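Local coordinates for protein hydroquinone dioxygenase large subunit (Pseudomonas sp., PDB 4ZXA) that probably opens the aromatic ring of hydroquinone as the large subunit of a two-subunit, iron(II)-dependent 1,2-dioxygenase, at residues R167-T172 with T229-V234; K173-L178 with H215-F220; V190-A195 with T247-L252; S233-C238 with F243-E248. All blocks are in the same frame, centred on the assembly; numbering follows the deposited sequence.

Interaction 1 (R167-T172 with T229-V234). With H8N (4-hydroxybenzonitrile), chain J.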
# COMPACT_ATOMS: atom_id res chain seq x y z
N ARG E 167 -9.23 -3.44 23.64
CA ARG E 167 -10.50 -4.11 23.74
C ARG E 167 -10.37 -5.30 24.70
O ARG E 167 -9.62 -6.23 24.47
CB ARG E 167 -11.04 -4.50 22.36
CG ARG E 167 -11.89 -3.39 21.70
CD ARG E 167 -11.59 -3.24 20.22
NE ARG E 167 -12.63 -2.52 19.48
CZ ARG E 167 -12.39 -1.67 18.48
NH1 ARG E 167 -11.14 -1.44 18.12
NH2 ARG E 167 -13.38 -1.04 17.85
N PHE E 168 -11.07 -5.21 25.83
CA PHE E 168 -11.08 -6.29 26.81
C PHE E 168 -12.07 -7.35 26.35
O PHE E 168 -13.20 -7.03 25.98
CB PHE E 168 -11.49 -5.76 28.18
CG PHE E 168 -11.52 -6.80 29.26
CD1 PHE E 168 -12.64 -7.61 29.43
CD2 PHE E 168 -10.44 -6.96 30.11
CE1 PHE E 168 -12.67 -8.56 30.43
CE2 PHE E 168 -10.47 -7.91 31.11
CZ PHE E 168 -11.58 -8.71 31.28
N ARG E 169 -11.64 -8.60 26.36
CA ARG E 169 -12.51 -9.69 25.92
C ARG E 169 -12.50 -10.83 26.93
O ARG E 169 -11.45 -11.34 27.28
CB ARG E 169 -12.08 -10.21 24.54
CG ARG E 169 -12.02 -9.14 23.43
CD ARG E 169 -10.99 -9.52 22.34
NE ARG E 169 -10.77 -8.45 21.35
CZ ARG E 169 -9.64 -8.29 20.65
NH1 ARG E 169 -8.61 -9.11 20.80
NH2 ARG E 169 -9.56 -7.29 19.78
N ILE E 170 -13.68 -11.23 27.40
CA ILE E 170 -13.76 -12.47 28.15
C ILE E 170 -13.44 -13.64 27.22
O ILE E 170 -14.03 -13.76 26.15
CB ILE E 170 -15.16 -12.70 28.76
CG1 ILE E 170 -15.43 -11.72 29.89
CG2 ILE E 170 -15.29 -14.14 29.26
CD1 ILE E 170 -16.82 -11.83 30.47
N ALA E 171 -12.50 -14.49 27.61
CA ALA E 171 -12.15 -15.65 26.81
C ALA E 171 -13.31 -16.64 26.74
O ALA E 171 -14.01 -16.86 27.72
CB ALA E 171 -10.90 -16.34 27.39
N THR E 172 -13.50 -17.25 25.59
CA THR E 172 -14.51 -18.30 25.47
C THR E 172 -14.01 -19.62 26.06
O THR E 172 -13.07 -20.22 25.53
CB THR E 172 -14.89 -18.55 24.00
OG1 THR E 172 -15.23 -17.32 23.37
CG2 THR E 172 -16.07 -19.50 23.92
N THR E 229 -12.28 -5.93 12.42
CA THR E 229 -12.04 -6.74 11.24
C THR E 229 -10.76 -7.57 11.34
O THR E 229 -9.85 -7.25 12.10
CB THR E 229 -11.95 -5.88 9.98
OG1 THR E 229 -10.81 -5.01 10.09
CG2 THR E 229 -13.20 -5.06 9.83
N TRP E 230 -10.70 -8.65 10.57
CA TRP E 230 -9.56 -9.56 10.58
C TRP E 230 -9.12 -9.90 12.00
O TRP E 230 -7.97 -9.63 12.41
CB TRP E 230 -8.43 -8.97 9.76
CG TRP E 230 -8.89 -8.55 8.39
CD1 TRP E 230 -9.25 -7.30 7.99
CD2 TRP E 230 -9.03 -9.39 7.24
NE1 TRP E 230 -9.60 -7.30 6.66
CE2 TRP E 230 -9.48 -8.58 6.18
CE3 TRP E 230 -8.83 -10.75 7.01
CZ2 TRP E 230 -9.71 -9.08 4.90
CZ3 TRP E 230 -9.06 -11.26 5.74
CH2 TRP E 230 -9.49 -10.43 4.70
N ASN E 231 -10.04 -10.50 12.75
CA ASN E 231 -9.76 -10.90 14.11
C ASN E 231 -10.47 -12.18 14.55
O ASN E 231 -11.52 -12.14 15.19
CB ASN E 231 -10.09 -9.76 15.08
CG ASN E 231 -9.40 -9.94 16.42
OD1 ASN E 231 -8.19 -10.19 16.48
ND2 ASN E 231 -10.16 -9.84 17.49
N PRO E 232 -9.88 -13.33 14.20
CA PRO E 232 -10.45 -14.62 14.58
C PRO E 232 -10.70 -14.65 16.09
O PRO E 232 -9.78 -14.39 16.87
CB PRO E 232 -9.34 -15.62 14.20
CG PRO E 232 -8.57 -14.91 13.09
CD PRO E 232 -8.59 -13.46 13.49
N SER E 233 -11.95 -14.95 16.47
CA SER E 233 -12.34 -14.98 17.87
C SER E 233 -13.14 -16.26 18.14
O SER E 233 -14.01 -16.64 17.35
CB SER E 233 -13.17 -13.73 18.19
OG SER E 233 -13.47 -13.64 19.57
N VAL E 234 -12.84 -16.94 19.26
CA VAL E 234 -13.37 -18.28 19.51
C VAL E 234 -14.88 -18.28 19.80
O VAL E 234 -15.33 -17.57 20.70
CB VAL E 234 -12.64 -18.97 20.69
CG1 VAL E 234 -13.32 -20.28 21.02
CG2 VAL E 234 -11.18 -19.20 20.37
NAA H8N J . -3.60 -16.35 8.41
CAC H8N J . -4.52 -15.74 8.71
CAI H8N J . -5.74 -14.96 9.07
CAF H8N J . -6.89 -15.14 8.31
CAD H8N J . -8.04 -14.43 8.61
CAH H8N J . -8.01 -13.55 9.68
OAB H8N J . -9.14 -12.83 9.98
CAE H8N J . -6.86 -13.37 10.45
CAG H8N J . -5.72 -14.08 10.14
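T172 and V234 meet where two loops of this cupin-type enzyme run side by side, V234 lying in the same loop whose W230, N231 and P232 line the 4-hydroxybenzonitrile pocket. The T172 hydroxyl donates to the backbone: OG1, placed beside its own backbone N (chi1 -52°), lies 2.7 Å from V234 O and reaches it from above the carbonyl plane, 36° out of it. T172 CB rests 3.8 Å from V234 CG1. The same hydroxyl is also hydrogen-bonded to S182 OG. A valine here would keep the apolar touch but would probably leave V234 O without this donor and S182 OG without this hydroxyl. Further up, R169 and N231 approach from opposite directions. N231 ND2 sits over one face of the R169 guanidinium, 3.5 Å from NH2, with the two planes turned 47° apart. Both nitrogens, NH2 and ND2, are donors, so the approach is packing without a bond, while N231 OD1 takes a weak bond from W76 NE1. Beyond N231 the loop turns to the ligand: the W230 ring has H8N CAH at its edge, W230 CE3 lies 3.6 Å from H8N OAB, and P232 CD comes to 3.5 Å from H8N CAE.

Interaction 2 (K173-L178 with H215-F220)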
# COMPACT_ATOMS: atom_id res chain seq x y z
N LYS E 173 -14.66 -20.09 27.12
CA LYS E 173 -14.36 -21.42 27.66
C LYS E 173 -15.02 -22.57 26.88
O LYS E 173 -14.39 -23.60 26.62
CB LYS E 173 -14.77 -21.53 29.13
CG LYS E 173 -14.60 -22.97 29.64
CD LYS E 173 -14.90 -23.12 31.12
CE LYS E 173 -16.34 -22.79 31.43
NZ LYS E 173 -16.57 -22.84 32.91
N ARG E 174 -16.28 -22.39 26.50
CA ARG E 174 -17.02 -23.45 25.82
C ARG E 174 -17.74 -22.90 24.59
O ARG E 174 -17.51 -23.33 23.45
CB ARG E 174 -18.04 -24.04 26.80
CG ARG E 174 -18.40 -25.50 26.56
CD ARG E 174 -19.19 -26.07 27.75
NE ARG E 174 -19.68 -27.42 27.47
CZ ARG E 174 -20.68 -28.02 28.11
NH1 ARG E 174 -21.33 -27.40 29.09
NH2 ARG E 174 -21.04 -29.26 27.76
N MET E 175 -18.63 -21.95 24.84
CA MET E 175 -19.42 -21.34 23.80
C MET E 175 -19.89 -20.00 24.35
O MET E 175 -20.09 -19.87 25.55
CB MET E 175 -20.60 -22.25 23.44
CG MET E 175 -21.63 -21.63 22.52
SD MET E 175 -23.02 -22.75 22.17
CE MET E 175 -22.22 -23.83 21.01
N PRO E 176 -20.03 -18.99 23.49
CA PRO E 176 -20.62 -17.74 23.98
C PRO E 176 -22.05 -17.96 24.47
O PRO E 176 -22.73 -18.89 24.01
CB PRO E 176 -20.63 -16.84 22.74
CG PRO E 176 -19.60 -17.43 21.84
CD PRO E 176 -19.59 -18.90 22.09
N GLY E 177 -22.52 -17.12 25.39
CA GLY E 177 -23.91 -17.17 25.82
C GLY E 177 -24.16 -18.04 27.03
O GLY E 177 -25.16 -17.88 27.73
N LEU E 178 -23.26 -18.99 27.28
CA LEU E 178 -23.35 -19.76 28.51
C LEU E 178 -23.10 -18.84 29.70
O LEU E 178 -22.43 -17.81 29.58
CB LEU E 178 -22.37 -20.94 28.51
CG LEU E 178 -22.99 -22.16 27.84
CD1 LEU E 178 -23.57 -21.82 26.45
CD2 LEU E 178 -22.00 -23.32 27.78
N HIS E 215 -28.38 -24.96 25.03
CA HIS E 215 -27.75 -23.72 24.60
C HIS E 215 -27.65 -23.59 23.10
O HIS E 215 -27.22 -24.51 22.40
CB HIS E 215 -26.36 -23.57 25.24
CG HIS E 215 -26.38 -23.68 26.74
ND1 HIS E 215 -26.82 -22.65 27.55
CD2 HIS E 215 -26.03 -24.69 27.56
CE1 HIS E 215 -26.73 -23.03 28.81
NE2 HIS E 215 -26.26 -24.26 28.85
N ALA E 216 -28.05 -22.43 22.60
CA ALA E 216 -28.01 -22.16 21.17
C ALA E 216 -28.12 -20.66 20.99
O ALA E 216 -28.91 -20.01 21.67
CB ALA E 216 -29.16 -22.87 20.49
N PHE E 217 -27.32 -20.10 20.08
CA PHE E 217 -27.43 -18.67 19.76
C PHE E 217 -27.30 -18.47 18.26
O PHE E 217 -26.98 -19.41 17.53
CB PHE E 217 -26.36 -17.85 20.49
CG PHE E 217 -24.95 -18.11 20.01
CD1 PHE E 217 -24.30 -19.30 20.32
CD2 PHE E 217 -24.27 -17.17 19.27
CE1 PHE E 217 -23.01 -19.55 19.88
CE2 PHE E 217 -22.97 -17.40 18.84
CZ PHE E 217 -22.34 -18.60 19.14
N SER E 218 -27.55 -17.26 17.79
CA SER E 218 -27.38 -16.99 16.38
C SER E 218 -25.97 -16.50 16.10
O SER E 218 -25.60 -15.39 16.48
CB SER E 218 -28.38 -15.97 15.87
OG SER E 218 -28.03 -15.54 14.57
N LEU E 219 -25.19 -17.35 15.44
CA LEU E 219 -23.84 -17.00 15.07
C LEU E 219 -23.79 -15.86 14.02
O LEU E 219 -22.94 -14.98 14.11
CB LEU E 219 -23.10 -18.25 14.57
CG LEU E 219 -21.65 -18.08 14.11
CD1 LEU E 219 -20.74 -17.67 15.28
CD2 LEU E 219 -21.14 -19.36 13.44
N PHE E 220 -24.69 -15.87 13.04
CA PHE E 220 -24.67 -14.81 12.02
C PHE E 220 -24.98 -13.44 12.65
O PHE E 220 -24.37 -12.43 12.27
CB PHE E 220 -25.65 -15.12 10.88
CG PHE E 220 -25.20 -16.25 9.98
CD1 PHE E 220 -24.03 -16.96 10.26
CD2 PHE E 220 -25.94 -16.59 8.85
CE1 PHE E 220 -23.61 -18.00 9.43
CE2 PHE E 220 -25.52 -17.62 8.02
CZ PHE E 220 -24.35 -18.33 8.31
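H215 and L178 pack at about a right angle, a histidine of segment 215-220 against the last residue of a type II turn, M175 to L178. Followed outward, H215 CB comes within 3.5 Å of L178 CD1, and H215 CG, set beside its backbone N (chi1 -54°), is nearer still, 3.4 Å from the same methyl. The ring then turns one face to the leucine in a CH-pi contact, with L178 CD1 3.7 Å from the ring centroid and displaced toward its rim. At the far end, H215 NE2 has L178 CG at 4.0 Å. An alanine at H215 would probably leave the L178 methyl without the aromatic face beside it and open a gap next to the turn. Two residues on, M175 CG lies 3.6 Å from F217 CE1, and M175 SD sits at the edge of the F217 ring, near its plane, in a Met-aromatic contact. P176 CG adds a touch 4.0 Å from F217 CZ. Strand 216-218 pairs antiparallel with one of the small subunit, and R174 forms a salt bridge to D80 of that chain. No hydrogen bond joins the two segments, so dispersion, CH-pi and Met-aromatic attraction carry the contact.

Interaction 3 (V190-A195 with T247-L252). With H8N (4-hydroxybenzonitrile), chain J.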
# COMPACT_ATOMS: atom_id res chain seq x y z
N VAL E 190 -25.64 -3.51 15.01
CA VAL E 190 -25.36 -4.23 13.78
C VAL E 190 -24.49 -3.37 12.87
O VAL E 190 -24.80 -2.21 12.62
CB VAL E 190 -26.67 -4.55 13.05
CG1 VAL E 190 -26.41 -5.30 11.74
CG2 VAL E 190 -27.61 -5.32 13.96
N ASN E 191 -23.39 -3.94 12.39
CA ASN E 191 -22.52 -3.24 11.45
C ASN E 191 -23.27 -2.90 10.16
O ASN E 191 -24.10 -3.69 9.70
CB ASN E 191 -21.27 -4.08 11.13
CG ASN E 191 -20.25 -3.31 10.30
OD1 ASN E 191 -20.35 -3.24 9.06
ND2 ASN E 191 -19.25 -2.74 10.97
N ARG E 192 -22.97 -1.74 9.58
CA ARG E 192 -23.73 -1.25 8.42
C ARG E 192 -23.67 -2.18 7.21
O ARG E 192 -24.54 -2.12 6.34
CB ARG E 192 -23.27 0.15 8.00
CG ARG E 192 -22.01 0.14 7.14
CD ARG E 192 -20.73 0.26 7.97
NE ARG E 192 -19.56 0.44 7.11
CZ ARG E 192 -18.64 -0.49 6.86
NH1 ARG E 192 -18.71 -1.69 7.42
NH2 ARG E 192 -17.63 -0.22 6.05
N GLN E 193 -22.64 -3.02 7.12
CA GLN E 193 -22.55 -3.93 5.98
C GLN E 193 -23.14 -5.31 6.29
O GLN E 193 -23.00 -6.24 5.50
CB GLN E 193 -21.12 -4.04 5.43
CG GLN E 193 -20.66 -2.77 4.71
CD GLN E 193 -19.43 -2.98 3.81
OE1 GLN E 193 -18.87 -4.07 3.72
NE2 GLN E 193 -19.03 -1.92 3.14
N PHE E 194 -23.79 -5.43 7.43
CA PHE E 194 -24.55 -6.63 7.75
C PHE E 194 -26.00 -6.26 8.09
O PHE E 194 -26.74 -7.07 8.64
CB PHE E 194 -23.91 -7.42 8.90
CG PHE E 194 -22.60 -8.10 8.53
CD1 PHE E 194 -22.50 -8.83 7.36
CD2 PHE E 194 -21.49 -7.99 9.34
CE1 PHE E 194 -21.31 -9.45 7.01
CE2 PHE E 194 -20.29 -8.61 9.00
CZ PHE E 194 -20.20 -9.34 7.83
N ALA E 195 -26.40 -5.03 7.73
CA ALA E 195 -27.72 -4.53 8.14
C ALA E 195 -28.89 -5.38 7.64
O ALA E 195 -30.00 -5.22 8.12
CB ALA E 195 -27.91 -3.06 7.73
N THR E 247 -15.07 -11.23 10.99
CA THR E 247 -15.65 -10.49 9.89
C THR E 247 -14.56 -9.71 9.18
O THR E 247 -13.84 -8.93 9.80
CB THR E 247 -16.78 -9.56 10.38
OG1 THR E 247 -16.24 -8.55 11.23
CG2 THR E 247 -17.82 -10.37 11.16
N GLU E 248 -14.42 -9.93 7.88
CA GLU E 248 -13.31 -9.41 7.11
C GLU E 248 -13.75 -8.34 6.11
O GLU E 248 -14.70 -8.52 5.35
CB GLU E 248 -12.59 -10.54 6.35
CG GLU E 248 -12.63 -11.89 7.05
CD GLU E 248 -11.78 -11.96 8.31
OE1 GLU E 248 -11.86 -11.05 9.17
OE2 GLU E 248 -11.03 -12.96 8.45
N GLU E 249 -13.07 -7.21 6.14
CA GLU E 249 -13.32 -6.12 5.21
C GLU E 249 -12.00 -5.57 4.70
O GLU E 249 -11.01 -5.56 5.43
CB GLU E 249 -14.16 -5.02 5.86
CG GLU E 249 -14.80 -4.08 4.86
CD GLU E 249 -15.76 -3.11 5.50
OE1 GLU E 249 -16.24 -3.38 6.61
OE2 GLU E 249 -16.05 -2.07 4.88
N PHE E 250 -11.99 -5.09 3.47
CA PHE E 250 -10.77 -4.57 2.86
C PHE E 250 -9.67 -5.62 2.75
O PHE E 250 -9.88 -6.70 2.20
CB PHE E 250 -10.27 -3.35 3.64
CG PHE E 250 -9.28 -2.51 2.89
CD1 PHE E 250 -9.49 -2.20 1.56
CD2 PHE E 250 -8.14 -2.03 3.51
CE1 PHE E 250 -8.58 -1.43 0.87
CE2 PHE E 250 -7.23 -1.26 2.83
CZ PHE E 250 -7.45 -0.96 1.51
N ILE E 251 -8.48 -5.28 3.23
CA ILE E 251 -7.33 -6.16 3.12
C ILE E 251 -6.77 -6.63 4.45
O ILE E 251 -6.59 -5.83 5.36
CB ILE E 251 -6.17 -5.45 2.37
CG1 ILE E 251 -6.69 -4.77 1.11
CG2 ILE E 251 -5.06 -6.43 2.04
CD1 ILE E 251 -5.67 -3.87 0.46
N LEU E 252 -6.50 -7.93 4.57
CA LEU E 252 -5.79 -8.45 5.74
C LEU E 252 -4.57 -7.55 6.02
O LEU E 252 -3.71 -7.37 5.17
CB LEU E 252 -5.33 -9.90 5.48
CG LEU E 252 -4.56 -10.59 6.61
CD1 LEU E 252 -5.44 -10.77 7.86
CD2 LEU E 252 -3.98 -11.93 6.16
NAA H8N J . -3.60 -16.35 8.41
CAC H8N J . -4.52 -15.74 8.71
CAI H8N J . -5.74 -14.96 9.07
CAF H8N J . -6.89 -15.14 8.31
CAD H8N J . -8.04 -14.43 8.61
CAH H8N J . -8.01 -13.55 9.68
OAB H8N J . -9.14 -12.83 9.98
CAE H8N J . -6.86 -13.37 10.45
CAG H8N J . -5.72 -14.08 10.14
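R192 meets E249 end-on, a bidentate salt bridge with one nitrogen to each oxygen. R192 NH2 is 2.7 Å from E249 OE2 and NH1 is 3.1 Å from E249 OE1, and both oxygens use their syn lone pairs. Guanidinium and carboxylate are nearly coplanar, 25° apart. The Q193 amide stacks against the same carboxylate without bonding to it, and its OE1 accepts from R310 N. F194 CE2 rests 3.7 Å from T247 CG2. In the next shell N191 OD1 fixes the arginine: it takes R192 NH1 on a lone pair at 2.8 Å, and the bond to it from Q193 N, at 3.0 Å, closes an Asx turn. E249 stretches out to its partner with CG anti to the backbone N (chi1 -163°). Its OE1 has a second salt bridge, to R310, and its OE2 a hydrogen bond with Y44 of the second subunit, so this carboxylate is probably held firmly as an anion. E248 sends its CB away from 190-195; its carboxylate comes very close to the ligand hydroxyl, though the placing of OE2 is doubtful. The loop packs on T247 and E249 of strand 241-249, just before the corner at F250, with R310 of strand 310-318 beside it and helix 219-224 touching both F194 and T247.

Interaction 4 (S233-C238 with F243-E248). With H8N (4-hydroxybenzonitrile), chain J.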
# COMPACT_ATOMS: atom_id res chain seq x y z
N SER E 233 -11.95 -14.95 16.47
CA SER E 233 -12.34 -14.98 17.87
C SER E 233 -13.14 -16.26 18.14
O SER E 233 -14.01 -16.64 17.35
CB SER E 233 -13.17 -13.73 18.19
OG SER E 233 -13.47 -13.64 19.57
N VAL E 234 -12.84 -16.94 19.26
CA VAL E 234 -13.37 -18.28 19.51
C VAL E 234 -14.88 -18.28 19.80
O VAL E 234 -15.33 -17.57 20.70
CB VAL E 234 -12.64 -18.97 20.69
CG1 VAL E 234 -13.32 -20.28 21.02
CG2 VAL E 234 -11.18 -19.20 20.37
N THR E 235 -15.64 -19.10 19.07
CA THR E 235 -17.07 -19.23 19.31
C THR E 235 -17.52 -20.64 19.68
O THR E 235 -18.67 -20.84 20.01
CB THR E 235 -17.94 -18.73 18.12
OG1 THR E 235 -17.53 -19.36 16.91
CG2 THR E 235 -17.84 -17.20 17.96
N SER E 236 -16.62 -21.61 19.61
CA SER E 236 -16.91 -22.93 20.14
C SER E 236 -15.63 -23.73 20.36
O SER E 236 -14.70 -23.69 19.55
CB SER E 236 -17.88 -23.71 19.24
OG SER E 236 -17.34 -23.93 17.95
N VAL E 237 -15.59 -24.45 21.48
CA VAL E 237 -14.42 -25.21 21.86
C VAL E 237 -14.72 -26.70 21.94
O VAL E 237 -15.53 -27.14 22.74
CB VAL E 237 -13.89 -24.73 23.23
CG1 VAL E 237 -12.62 -25.49 23.61
CG2 VAL E 237 -13.65 -23.23 23.20
N CYS E 238 -14.05 -27.48 21.10
CA CYS E 238 -14.11 -28.93 21.18
C CYS E 238 -12.70 -29.49 21.43
O CYS E 238 -11.99 -29.90 20.49
CB CYS E 238 -14.71 -29.51 19.89
SG CYS E 238 -14.66 -31.31 19.78
N PHE E 243 -13.36 -23.15 16.85
CA PHE E 243 -13.99 -22.35 15.81
C PHE E 243 -13.74 -20.86 16.11
O PHE E 243 -14.15 -20.36 17.16
CB PHE E 243 -15.48 -22.67 15.71
CG PHE E 243 -15.79 -23.78 14.74
CD1 PHE E 243 -14.77 -24.57 14.22
CD2 PHE E 243 -17.09 -24.01 14.33
CE1 PHE E 243 -15.06 -25.59 13.30
CE2 PHE E 243 -17.38 -25.03 13.42
CZ PHE E 243 -16.37 -25.81 12.91
N CYS E 244 -13.06 -20.16 15.21
CA CYS E 244 -12.70 -18.76 15.44
C CYS E 244 -13.15 -17.85 14.31
O CYS E 244 -12.32 -17.37 13.54
CB CYS E 244 -11.18 -18.62 15.60
SG CYS E 244 -10.40 -19.90 16.62
N PRO E 245 -14.47 -17.61 14.22
CA PRO E 245 -15.02 -16.80 13.13
C PRO E 245 -14.56 -15.36 13.26
O PRO E 245 -14.16 -14.95 14.35
CB PRO E 245 -16.53 -16.84 13.38
CG PRO E 245 -16.74 -17.90 14.45
CD PRO E 245 -15.48 -17.95 15.22
N THR E 246 -14.63 -14.61 12.17
CA THR E 246 -14.24 -13.21 12.16
C THR E 246 -14.86 -12.54 10.93
O THR E 246 -15.15 -13.22 9.94
CB THR E 246 -12.70 -13.07 12.13
OG1 THR E 246 -12.33 -11.70 11.98
CG2 THR E 246 -12.11 -13.87 10.98
N THR E 247 -15.07 -11.23 10.99
CA THR E 247 -15.65 -10.49 9.89
C THR E 247 -14.56 -9.71 9.18
O THR E 247 -13.84 -8.93 9.80
CB THR E 247 -16.78 -9.56 10.38
OG1 THR E 247 -16.24 -8.55 11.23
CG2 THR E 247 -17.82 -10.37 11.16
N GLU E 248 -14.42 -9.93 7.88
CA GLU E 248 -13.31 -9.41 7.11
C GLU E 248 -13.75 -8.34 6.11
O GLU E 248 -14.70 -8.52 5.35
CB GLU E 248 -12.59 -10.54 6.35
CG GLU E 248 -12.63 -11.89 7.05
CD GLU E 248 -11.78 -11.96 8.31
OE1 GLU E 248 -11.86 -11.05 9.17
OE2 GLU E 248 -11.03 -12.96 8.45
NAA H8N J . -3.60 -16.35 8.41
CAC H8N J . -4.52 -15.74 8.71
CAI H8N J . -5.74 -14.96 9.07
CAF H8N J . -6.89 -15.14 8.31
CAD H8N J . -8.04 -14.43 8.61
CAH H8N J . -8.01 -13.55 9.68
OAB H8N J . -9.14 -12.83 9.98
CAE H8N J . -6.86 -13.37 10.45
CAG H8N J . -5.72 -14.08 10.14
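T235 holds OG1 between its backbone N and carbonyl carbon (chi1 53°), which turns the hydroxyl onto the P245 ring, 3.0 Å from CG. The same choice at S236 (chi1 62°) sets OG beside F243, 3.2 Å from its CB; this hydroxyl is hydrogen-bonded to Q151 of the small subunit. Backbone bonds tie the segments underneath. T235 N reaches F243 O at 2.7 Å, almost straight at 167°, and F243 N returns a bond to S236 O, so one residue answers two successive ones opposite. S233 N adds a third, 3.1 Å to P245 O. The segments belong to the beta hairpin of strands 236-238 and 241-249, at one border of a five-stranded antiparallel sheet in the cupin fold. Beside these bonds C-H groups also approach oxygens: C244 CA comes to 3.1 Å from S233 O, and V234 CA points its hydrogen at F243 O. The V234 methyl CG2 also lies against C244 SG, at 3.9 Å. The F243 ring also meets W316 of strand 310-318, planes at about a right angle. Further along the strand T246 OG1 donates to E248 OE1 from above the carboxylate plane, 2.9 Å away, and also accepts from N231 N.

Three of the four contacts reach the ligand pocket. Interactions 1 and 4 have centres 8 Å apart, share S233 and V234, and are joined where N231 N meets T246 OG1 at 2.7 Å. Interaction 1 also ties to interaction 3: W230 NE1 lies 2.6 Å from E249 O, and strand 241-249 carries both E248, beside the ligand, and E249, turned toward R192. The cadmium ion is about 13 Å from the side chain of N231 and about 12 Å from that of C244. Interaction 2 stands off the pocket, at the small-subunit side, coupled to interaction 4 by R174 O and V237 N, 3.0 Å apart; it does not touch interaction 3, whose nearest atoms are about 6 Å away.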